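Local coordinates for ubiquitin-conjugating enzyme E2 U (Homo sapiens, PDB 1YRV), which catalyses the covalent attachment of ubiquitin to other proteins, taking ubiquitin from E1 as a thioester on its own cysteine, at residues W55-E60 / S126-L131; L70-T75 / M134-V139; A85-K90 / E116-N121. One frame throughout, in Å; residues are numbered along the deposited sequence.

Contact 1: residues W55-E60 / S126-L131; sequences WEVEIE and SILLAL
I59 faces L128 where strand 55-60 passes helix 126-131 at an axis separation of 9.4 Å, with 42° between their chain directions. The CA atoms of these two residues, 7.6 Å apart, are the nearest backbone pair. This is the sheet-on-helix layer of the ubiquitin-conjugating (UBC) fold: helix 124-135 lies against one face of the four-stranded antiparallel sheet, here against its second strand. V57 and I59, two residues apart, both point at the helix from the backbone, and the side chains that meet are all apolar and buried. L128 leaves the helix toward its flank, yet its end comes closer to the strand. Its CD2 methyl lies 4.3 Å from V57 CG1 and 4.4 Å from I59 CD1, so one methyl serves two strand residues. A45, on the neighbouring strand 43-47, touches both V57 and L128 and extends the same apolar patch. I59 places CG1 anti to its carbonyl carbon (chi1 -52°) and, extended beyond that (chi2 173°), brings CD1 up to the helix. The I59 and L131 side chains meet at roughly a right angle. Their nearest pair does not depend on the L131 rotamer, because CB is fixed by the backbone: I59 CD1 sits 3.7 Å from L131 CB. The same methyl also comes to 3.9 Å from the carbonyl oxygen L128 O, on the same side as L131 CB.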
loop_
_atom_site.group_PDB
_atom_site.type_symbol
_atom_site.label_atom_id
_atom_site.label_comp_id
_atom_site.label_asym_id
_atom_site.label_seq_id
_atom_site.Cartn_x
_atom_site.Cartn_y
_atom_site.Cartn_z
ATOM N N TRP A 55 -9.285 -5.324 -2.620
ATOM C CA TRP A 55 -8.652 -5.852 -1.396
ATOM C C TRP A 55 -8.642 -4.919 -0.213
ATOM O O TRP A 55 -8.589 -3.700 -0.355
ATOM C CB TRP A 55 -7.188 -6.202 -1.645
ATOM C CG TRP A 55 -7.024 -7.216 -2.657
ATOM C CD1 TRP A 55 -7.243 -7.076 -3.987
ATOM C CD2 TRP A 55 -6.718 -8.599 -2.428
ATOM N NE1 TRP A 55 -7.101 -8.295 -4.606
ATOM C CE2 TRP A 55 -6.778 -9.237 -3.676
ATOM C CE3 TRP A 55 -6.392 -9.348 -1.288
ATOM C CZ2 TRP A 55 -6.547 -10.604 -3.816
ATOM C CZ3 TRP A 55 -6.155 -10.708 -1.423
ATOM C CH2 TRP A 55 -6.231 -11.325 -2.692
ATOM N N GLU A 56 -8.644 -5.517 0.967
ATOM C CA GLU A 56 -8.554 -4.760 2.192
ATOM C C GLU A 56 -7.270 -5.193 2.871
ATOM O O GLU A 56 -7.069 -6.376 3.188
ATOM C CB GLU A 56 -9.756 -5.020 3.074
ATOM C CG GLU A 56 -10.953 -4.195 2.675
ATOM C CD GLU A 56 -12.135 -4.417 3.607
ATOM O OE1 GLU A 56 -13.220 -3.846 3.356
ATOM O OE2 GLU A 56 -11.973 -5.172 4.593
ATOM N N VAL A 57 -6.383 -4.233 3.083
ATOM C CA VAL A 57 -5.115 -4.571 3.679
ATOM C C VAL A 57 -4.695 -3.736 4.882
ATOM O O VAL A 57 -5.046 -2.567 5.013
ATOM C CB VAL A 57 -3.963 -4.504 2.635
ATOM C CG1 VAL A 57 -4.445 -5.005 1.294
ATOM C CG2 VAL A 57 -3.416 -3.105 2.526
ATOM N N GLU A 58 -3.920 -4.381 5.743
ATOM C CA GLU A 58 -3.341 -3.794 6.949
ATOM C C GLU A 58 -1.859 -4.148 7.000
ATOM O O GLU A 58 -1.483 -5.331 6.986
ATOM C CB GLU A 58 -4.048 -4.328 8.189
ATOM C CG GLU A 58 -5.380 -3.643 8.431
ATOM C CD GLU A 58 -5.889 -3.778 9.879
ATOM O OE1 GLU A 58 -5.052 -3.789 10.824
ATOM O OE2 GLU A 58 -7.134 -3.840 10.064
ATOM N N ILE A 59 -1.024 -3.117 7.041
ATOM C CA ILE A 59 0.409 -3.318 7.087
ATOM C C ILE A 59 0.994 -2.658 8.323
ATOM O O ILE A 59 0.810 -1.465 8.530
ATOM C CB ILE A 59 1.095 -2.731 5.857
ATOM C CG1 ILE A 59 0.443 -3.249 4.580
ATOM C CG2 ILE A 59 2.556 -3.160 5.834
ATOM C CD1 ILE A 59 0.968 -2.572 3.320
ATOM N N GLU A 60 1.670 -3.438 9.163
ATOM C CA GLU A 60 2.256 -2.875 10.377
ATOM C C GLU A 60 3.448 -1.977 10.052
ATOM O O GLU A 60 4.181 -2.208 9.073
ATOM C CB GLU A 60 2.678 -3.985 11.338
ATOM C CG GLU A 60 1.504 -4.730 11.956
ATOM C CD GLU A 60 1.936 -5.871 12.900
ATOM O OE1 GLU A 60 3.156 -6.179 12.943
ATOM O OE2 GLU A 60 1.053 -6.461 13.585
ATOM N N SER A 126 4.949 -8.676 -3.276
ATOM C CA SER A 126 5.936 -7.634 -3.526
ATOM C C SER A 126 5.398 -6.303 -3.140
ATOM O O SER A 126 6.017 -5.539 -2.398
ATOM C CB SER A 126 6.279 -7.540 -5.006
ATOM O OG SER A 126 7.071 -8.614 -5.402
ATOM N N ILE A 127 4.239 -6.013 -3.706
ATOM C CA ILE A 127 3.546 -4.765 -3.465
ATOM C C ILE A 127 3.334 -4.533 -1.974
ATOM O O ILE A 127 3.497 -3.424 -1.482
ATOM C CB ILE A 127 2.189 -4.799 -4.157
ATOM C CG1 ILE A 127 2.399 -5.102 -5.663
ATOM C CG2 ILE A 127 1.434 -3.531 -3.816
ATOM C CD1 ILE A 127 1.122 -5.240 -6.439
ATOM N N LEU A 128 2.973 -5.583 -1.258
ATOM C CA LEU A 128 2.719 -5.439 0.163
ATOM C C LEU A 128 4.026 -5.175 0.927
ATOM O O LEU A 128 4.082 -4.253 1.736
ATOM C CB LEU A 128 1.971 -6.677 0.682
ATOM C CG LEU A 128 0.554 -6.906 0.101
ATOM C CD1 LEU A 128 -0.173 -8.153 0.691
ATOM C CD2 LEU A 128 -0.276 -5.651 0.427
ATOM N N LEU A 129 5.081 -5.948 0.657
ATOM C CA LEU A 129 6.351 -5.727 1.336
ATOM C C LEU A 129 6.903 -4.384 0.911
ATOM O O LEU A 129 7.360 -3.612 1.754
ATOM C CB LEU A 129 7.377 -6.828 1.011
ATOM C CG LEU A 129 6.959 -8.296 1.275
ATOM C CD1 LEU A 129 8.016 -9.230 0.746
ATOM C CD2 LEU A 129 6.716 -8.546 2.785
ATOM N N ALA A 130 6.865 -4.066 -0.381
ATOM C CA ALA A 130 7.409 -2.770 -0.790
ATOM C C ALA A 130 6.681 -1.632 -0.079
ATOM O O ALA A 130 7.325 -0.699 0.433
ATOM C CB ALA A 130 7.335 -2.574 -2.327
ATOM N N LEU A 131 5.350 -1.699 -0.045
ATOM C CA LEU A 131 4.533 -0.672 0.633
ATOM C C LEU A 131 4.985 -0.481 2.076
ATOM O O LEU A 131 5.182 0.637 2.540
ATOM C CB LEU A 131 3.053 -1.082 0.627
ATOM C CG LEU A 131 2.043 -0.351 -0.283
ATOM C CD1 LEU A 131 2.676 0.081 -1.548
ATOM C CD2 LEU A 131 0.869 -1.277 -0.544
#

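Contact 2: residues L70-T75 / M134-V139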
loop_
_atom_site.group_PDB
_atom_site.type_symbol
_atom_site.label_atom_id
_atom_site.label_comp_id
_atom_site.label_asym_id
_atom_site.label_seq_id
_atom_site.Cartn_x
_atom_site.Cartn_y
_atom_site.Cartn_z
ATOM N N LEU A 70 2.420 1.209 14.652
ATOM C CA LEU A 70 1.269 1.695 13.913
ATOM C C LEU A 70 0.848 0.706 12.811
ATOM O O LEU A 70 1.564 -0.261 12.513
ATOM C CB LEU A 70 1.599 3.071 13.334
ATOM C CG LEU A 70 1.679 4.117 14.457
ATOM C CD1 LEU A 70 2.424 5.380 14.032
ATOM C CD2 LEU A 70 0.270 4.442 14.872
ATOM N N VAL A 71 -0.307 0.957 12.200
ATOM C CA VAL A 71 -0.824 0.075 11.161
ATOM C C VAL A 71 -1.433 0.837 9.991
ATOM O O VAL A 71 -2.328 1.652 10.182
ATOM C CB VAL A 71 -1.896 -0.872 11.742
ATOM C CG1 VAL A 71 -2.453 -1.778 10.653
ATOM C CG2 VAL A 71 -1.276 -1.725 12.844
ATOM N N PHE A 72 -0.952 0.573 8.779
ATOM C CA PHE A 72 -1.487 1.243 7.599
ATOM C C PHE A 72 -2.673 0.422 7.101
ATOM O O PHE A 72 -2.533 -0.759 6.756
ATOM C CB PHE A 72 -0.420 1.347 6.503
ATOM C CG PHE A 72 0.886 1.977 6.958
ATOM C CD1 PHE A 72 0.965 3.327 7.294
ATOM C CD2 PHE A 72 2.052 1.229 6.992
ATOM C CE1 PHE A 72 2.208 3.926 7.644
ATOM C CE2 PHE A 72 3.288 1.818 7.335
ATOM C CZ PHE A 72 3.359 3.171 7.663
ATOM N N GLN A 73 -3.851 1.032 7.116
ATOM C CA GLN A 73 -5.063 0.367 6.638
ATOM C C GLN A 73 -5.383 0.929 5.262
ATOM O O GLN A 73 -5.746 2.093 5.126
ATOM C CB GLN A 73 -6.213 0.624 7.585
ATOM C CG GLN A 73 -6.033 -0.069 8.893
ATOM C CD GLN A 73 -7.013 0.418 9.906
ATOM O OE1 GLN A 73 -6.938 1.567 10.335
ATOM N NE2 GLN A 73 -7.961 -0.441 10.289
ATOM N N LEU A 74 -5.259 0.080 4.251
ATOM C CA LEU A 74 -5.453 0.485 2.872
ATOM C C LEU A 74 -6.444 -0.388 2.119
ATOM O O LEU A 74 -6.903 -1.414 2.614
ATOM C CB LEU A 74 -4.104 0.365 2.162
ATOM C CG LEU A 74 -2.885 0.908 2.885
ATOM C CD1 LEU A 74 -1.656 0.059 2.592
ATOM C CD2 LEU A 74 -2.679 2.337 2.478
ATOM N N THR A 75 -6.785 0.059 0.915
ATOM C CA THR A 75 -7.591 -0.744 0.017
ATOM C C THR A 75 -6.743 -0.755 -1.254
ATOM O O THR A 75 -6.086 0.247 -1.605
ATOM C CB THR A 75 -8.997 -0.160 -0.332
ATOM O OG1 THR A 75 -8.841 1.083 -1.011
ATOM C CG2 THR A 75 -9.841 0.009 0.886
ATOM N N MET A 134 8.442 1.382 2.135
ATOM C CA MET A 134 8.323 2.726 1.625
ATOM C C MET A 134 7.477 3.602 2.525
ATOM O O MET A 134 7.886 4.689 2.877
ATOM C CB MET A 134 7.735 2.700 0.204
ATOM C CG MET A 134 8.494 1.812 -0.809
ATOM S SD MET A 134 8.181 2.164 -2.632
ATOM C CE MET A 134 9.361 0.870 -3.424
ATOM N N LEU A 135 6.302 3.133 2.913
ATOM C CA LEU A 135 5.454 3.963 3.751
ATOM C C LEU A 135 6.064 4.219 5.151
ATOM O O LEU A 135 5.627 5.129 5.886
ATOM C CB LEU A 135 4.051 3.353 3.861
ATOM C CG LEU A 135 3.169 3.598 2.625
ATOM C CD1 LEU A 135 2.054 2.562 2.553
ATOM C CD2 LEU A 135 2.588 5.020 2.637
ATOM N N SER A 136 7.085 3.445 5.508
ATOM C CA SER A 136 7.757 3.633 6.790
ATOM C C SER A 136 9.031 4.458 6.630
ATOM O O SER A 136 9.754 4.663 7.595
ATOM C CB SER A 136 8.109 2.288 7.406
ATOM O OG SER A 136 6.938 1.548 7.624
ATOM N N ASN A 137 9.291 4.926 5.415
ATOM C CA ASN A 137 10.476 5.705 5.125
ATOM C C ASN A 137 10.167 6.747 4.091
ATOM O O ASN A 137 10.493 6.594 2.921
ATOM C CB ASN A 137 11.603 4.810 4.615
ATOM C CG ASN A 137 12.025 3.786 5.645
ATOM O OD1 ASN A 137 12.455 4.144 6.747
ATOM N ND2 ASN A 137 11.877 2.509 5.312
ATOM N N PRO A 138 9.515 7.827 4.512
ATOM C CA PRO A 138 9.140 8.942 3.645
ATOM C C PRO A 138 10.291 9.540 2.809
ATOM O O PRO A 138 11.468 9.503 3.185
ATOM C CB PRO A 138 8.561 9.945 4.638
ATOM C CG PRO A 138 7.926 9.057 5.664
ATOM C CD PRO A 138 8.989 8.022 5.878
ATOM N N VAL A 139 9.913 10.091 1.665
ATOM C CA VAL A 139 10.844 10.726 0.750
ATOM C C VAL A 139 10.710 12.206 1.059
ATOM O O VAL A 139 9.908 12.913 0.431
ATOM C CB VAL A 139 10.422 10.493 -0.728
ATOM C CG1 VAL A 139 11.410 11.149 -1.679
ATOM C CG2 VAL A 139 10.299 9.009 -1.006
#
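F72 meets L135 where strand 71-77 faces the C-terminal end of helix 124-135. From its CA, F72 sends CB toward residues 134-139, and CG, anti to the carbonyl carbon (chi1 -53°), starts a ring whose outer atoms do the touching. CE1 comes to 4.0 Å from L135 O. CE2 lies 3.7 Å from S136 OG, which sits in the ring plane at its edge. The tip, CZ, is 3.5 Å from L135 O. Over one face, on the CE2-CZ side and offset toward the rim, stands L135 CB, 4.0 Å from the F72 ring centroid and 19° off the normal, a CH-pi contact. Further along the strand, L74 CD1 reaches L135 CD1 at 4.5 Å. Without the F72 ring, as with an alanine in its place, L135 CB would probably lose its CH-pi partner and a gap would be likely beside S136 OG. The two oxygens near the ring have mates of their own: H97, in the His-Pro-Asn motif of this enzyme family, bonds L135 O, and S136 OG pairs with Q132 O and L62 N. The ring therefore offers carbon to oxygens already engaged, which implies a contact held by packing and CH-pi attraction, while hydrogen bonds to H97, Q132 and L62 satisfy the oxygens beside it.

Contact 3: residues A85-K90 / E116-N121; sequences APPVVK and EKWNTN
The proline-containing loop before strand 88-91 and the loop 116-121, which carries W118 and precedes helix 124-135, meet here through A85, P86, P87 and W118; in related E2 enzymes the corresponding loops form the surface that E3 ligases bind, and a similar use is possible in this protein. W118 supplies the flat group. With CG anti to the backbone N (chi1 175°), its indole is carried onto the A85-P86 peptide. P86 N lies over the centre of the ring system, 3.8 Å above its plane, and A85 C stands over the same face nearer the rim. P86 CB rests 3.5 Å from W118 CE3 and 3.9 Å from the centroid of the six-membered ring, 27° off its normal, which meets the geometry of a CH-pi contact. P86 CD approaches the pyrrole end, 3.9 Å from W118 CG.

Strand 88-91 is an edge strand of the sheet in the UBC fold, and this packing joins the loop entering it to the one after helix 110-113. P87 adds a lighter touch, CD lying 4.1 Å from W118 CH2, with the two side chains nearly perpendicular. The indole's rotation is further fixed by the bond from W118 NE1 to N83 O; A85 N is 3.6 Å from NE1 but forms no bond with it. On the opposite face T120 N lies 4.2 Å above the plane, offset toward the rim. Nearby, the ring of Y122 meets the indole with planes about 15° apart, and F111 of helix 110-113 touches the same tryptophan.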
loop_
_atom_site.group_PDB
_atom_site.type_symbol
_atom_site.label_atom_id
_atom_site.label_comp_id
_atom_site.label_asym_id
_atom_site.label_seq_id
_atom_site.Cartn_x
_atom_site.Cartn_y
_atom_site.Cartn_z
ATOM N N ALA A 85 -0.509 -3.382 -15.548
ATOM C CA ALA A 85 -0.769 -2.128 -14.866
ATOM C C ALA A 85 -0.830 -2.312 -13.364
ATOM O O ALA A 85 -1.335 -3.332 -12.874
ATOM C CB ALA A 85 -2.090 -1.552 -15.338
ATOM N N PRO A 86 -0.355 -1.299 -12.616
ATOM C CA PRO A 86 -0.346 -1.307 -11.144
ATOM C C PRO A 86 -1.727 -1.150 -10.520
ATOM O O PRO A 86 -2.611 -0.516 -11.080
ATOM C CB PRO A 86 0.552 -0.113 -10.776
ATOM C CG PRO A 86 0.337 0.869 -11.956
ATOM C CD PRO A 86 0.369 -0.116 -13.144
ATOM N N PRO A 87 -1.936 -1.733 -9.335
ATOM C CA PRO A 87 -3.259 -1.563 -8.735
ATOM C C PRO A 87 -3.350 -0.116 -8.254
ATOM O O PRO A 87 -2.379 0.640 -8.362
ATOM C CB PRO A 87 -3.255 -2.574 -7.567
ATOM C CG PRO A 87 -1.799 -2.635 -7.167
ATOM C CD PRO A 87 -1.046 -2.561 -8.500
ATOM N N VAL A 88 -4.515 0.301 -7.785
ATOM C CA VAL A 88 -4.624 1.644 -7.232
ATOM C C VAL A 88 -4.711 1.441 -5.714
ATOM O O VAL A 88 -5.596 0.731 -5.219
ATOM C CB VAL A 88 -5.898 2.373 -7.657
ATOM C CG1 VAL A 88 -6.012 3.677 -6.862
ATOM C CG2 VAL A 88 -5.888 2.676 -9.166
ATOM N N VAL A 89 -3.797 2.056 -4.981
ATOM C CA VAL A 89 -3.788 1.921 -3.533
ATOM C C VAL A 89 -4.253 3.239 -2.902
ATOM O O VAL A 89 -3.829 4.339 -3.302
ATOM C CB VAL A 89 -2.349 1.566 -3.003
ATOM C CG1 VAL A 89 -2.309 1.628 -1.482
ATOM C CG2 VAL A 89 -1.933 0.178 -3.482
ATOM N N LYS A 90 -5.137 3.110 -1.927
ATOM C CA LYS A 90 -5.637 4.258 -1.219
ATOM C C LYS A 90 -5.742 3.987 0.257
ATOM O O LYS A 90 -6.037 2.863 0.681
ATOM C CB LYS A 90 -7.003 4.658 -1.741
ATOM C CG LYS A 90 -6.946 5.338 -3.081
ATOM C CD LYS A 90 -8.343 5.552 -3.641
ATOM C CE LYS A 90 -8.272 6.231 -5.013
ATOM N NZ LYS A 90 -7.481 7.532 -4.934
ATOM N N GLU A 116 6.996 3.899 -16.058
ATOM C CA GLU A 116 8.310 3.353 -16.305
ATOM C C GLU A 116 8.834 2.584 -15.123
ATOM O O GLU A 116 9.766 1.803 -15.264
ATOM C CB GLU A 116 9.280 4.480 -16.653
ATOM C CG GLU A 116 8.793 5.414 -17.759
ATOM C CD GLU A 116 9.931 6.270 -18.309
ATOM O OE1 GLU A 116 10.939 5.683 -18.774
ATOM O OE2 GLU A 116 9.827 7.523 -18.276
ATOM N N LYS A 117 8.229 2.808 -13.958
ATOM C CA LYS A 117 8.643 2.143 -12.733
ATOM C C LYS A 117 7.874 0.865 -12.455
ATOM O O LYS A 117 8.337 0.028 -11.702
ATOM C CB LYS A 117 8.532 3.100 -11.534
ATOM C CG LYS A 117 9.837 3.799 -11.158
ATOM C CD LYS A 117 10.442 4.555 -12.314
ATOM C CE LYS A 117 11.861 5.107 -11.982
ATOM N NZ LYS A 117 12.881 4.016 -11.692
ATOM N N TRP A 118 6.713 0.693 -13.068
ATOM C CA TRP A 118 5.972 -0.536 -12.855
ATOM C C TRP A 118 6.776 -1.711 -13.395
ATOM O O TRP A 118 7.593 -1.559 -14.294
ATOM C CB TRP A 118 4.622 -0.468 -13.557
ATOM C CG TRP A 118 3.871 -1.749 -13.480
ATOM C CD1 TRP A 118 3.488 -2.550 -14.528
ATOM C CD2 TRP A 118 3.400 -2.388 -12.293
ATOM N NE1 TRP A 118 2.809 -3.639 -14.062
ATOM C CE2 TRP A 118 2.733 -3.568 -12.688
ATOM C CE3 TRP A 118 3.476 -2.080 -10.922
ATOM C CZ2 TRP A 118 2.139 -4.438 -11.782
ATOM C CZ3 TRP A 118 2.883 -2.948 -10.011
ATOM C CH2 TRP A 118 2.220 -4.116 -10.451
ATOM N N ASN A 119 6.561 -2.886 -12.831
ATOM C CA ASN A 119 7.282 -4.058 -13.292
ATOM C C ASN A 119 6.334 -5.245 -13.152
ATOM O O ASN A 119 5.695 -5.421 -12.108
ATOM C CB ASN A 119 8.538 -4.265 -12.440
ATOM C CG ASN A 119 9.489 -5.270 -13.040
ATOM O OD1 ASN A 119 9.157 -6.441 -13.244
ATOM N ND2 ASN A 119 10.689 -4.815 -13.340
ATOM N N THR A 120 6.245 -6.070 -14.183
ATOM C CA THR A 120 5.322 -7.200 -14.112
ATOM C C THR A 120 5.744 -8.254 -13.109
ATOM O O THR A 120 5.057 -9.256 -12.909
ATOM C CB THR A 120 5.113 -7.874 -15.476
ATOM O OG1 THR A 120 6.343 -8.472 -15.902
ATOM C CG2 THR A 120 4.627 -6.858 -16.504
ATOM N N ASN A 121 6.881 -8.007 -12.473
ATOM C CA ASN A 121 7.415 -8.907 -11.462
ATOM C C ASN A 121 6.821 -8.569 -10.130
ATOM O O ASN A 121 7.016 -9.295 -9.165
ATOM C CB ASN A 121 8.907 -8.756 -11.364
ATOM C CG ASN A 121 9.622 -9.459 -12.474
ATOM O OD1 ASN A 121 9.246 -9.362 -13.657
ATOM N ND2 ASN A 121 10.667 -10.188 -12.111
#

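In the fold
Contacts 1 and 2 are buried and share helix 124-135, which they grip at successive points from adjacent strands, 54-60 and 71-77; their centres are about 9 Å apart, and the strands are joined by backbone pairs such as I59 O to F72 N. Contact 3 is only partly buried and joins two loops, though the loop of A85-P87 leads into strand 88-91 of the same sheet. Chemistry follows place: contact 1 is aliphatic in its side chains, contact 2 sets an aromatic ring beside bonded polar atoms at a helix end, and contact 3 lays a peptide and one proline over an indole face, with a second proline oblique to it. I127 CD1 against P87 CG links contacts 1 and 3.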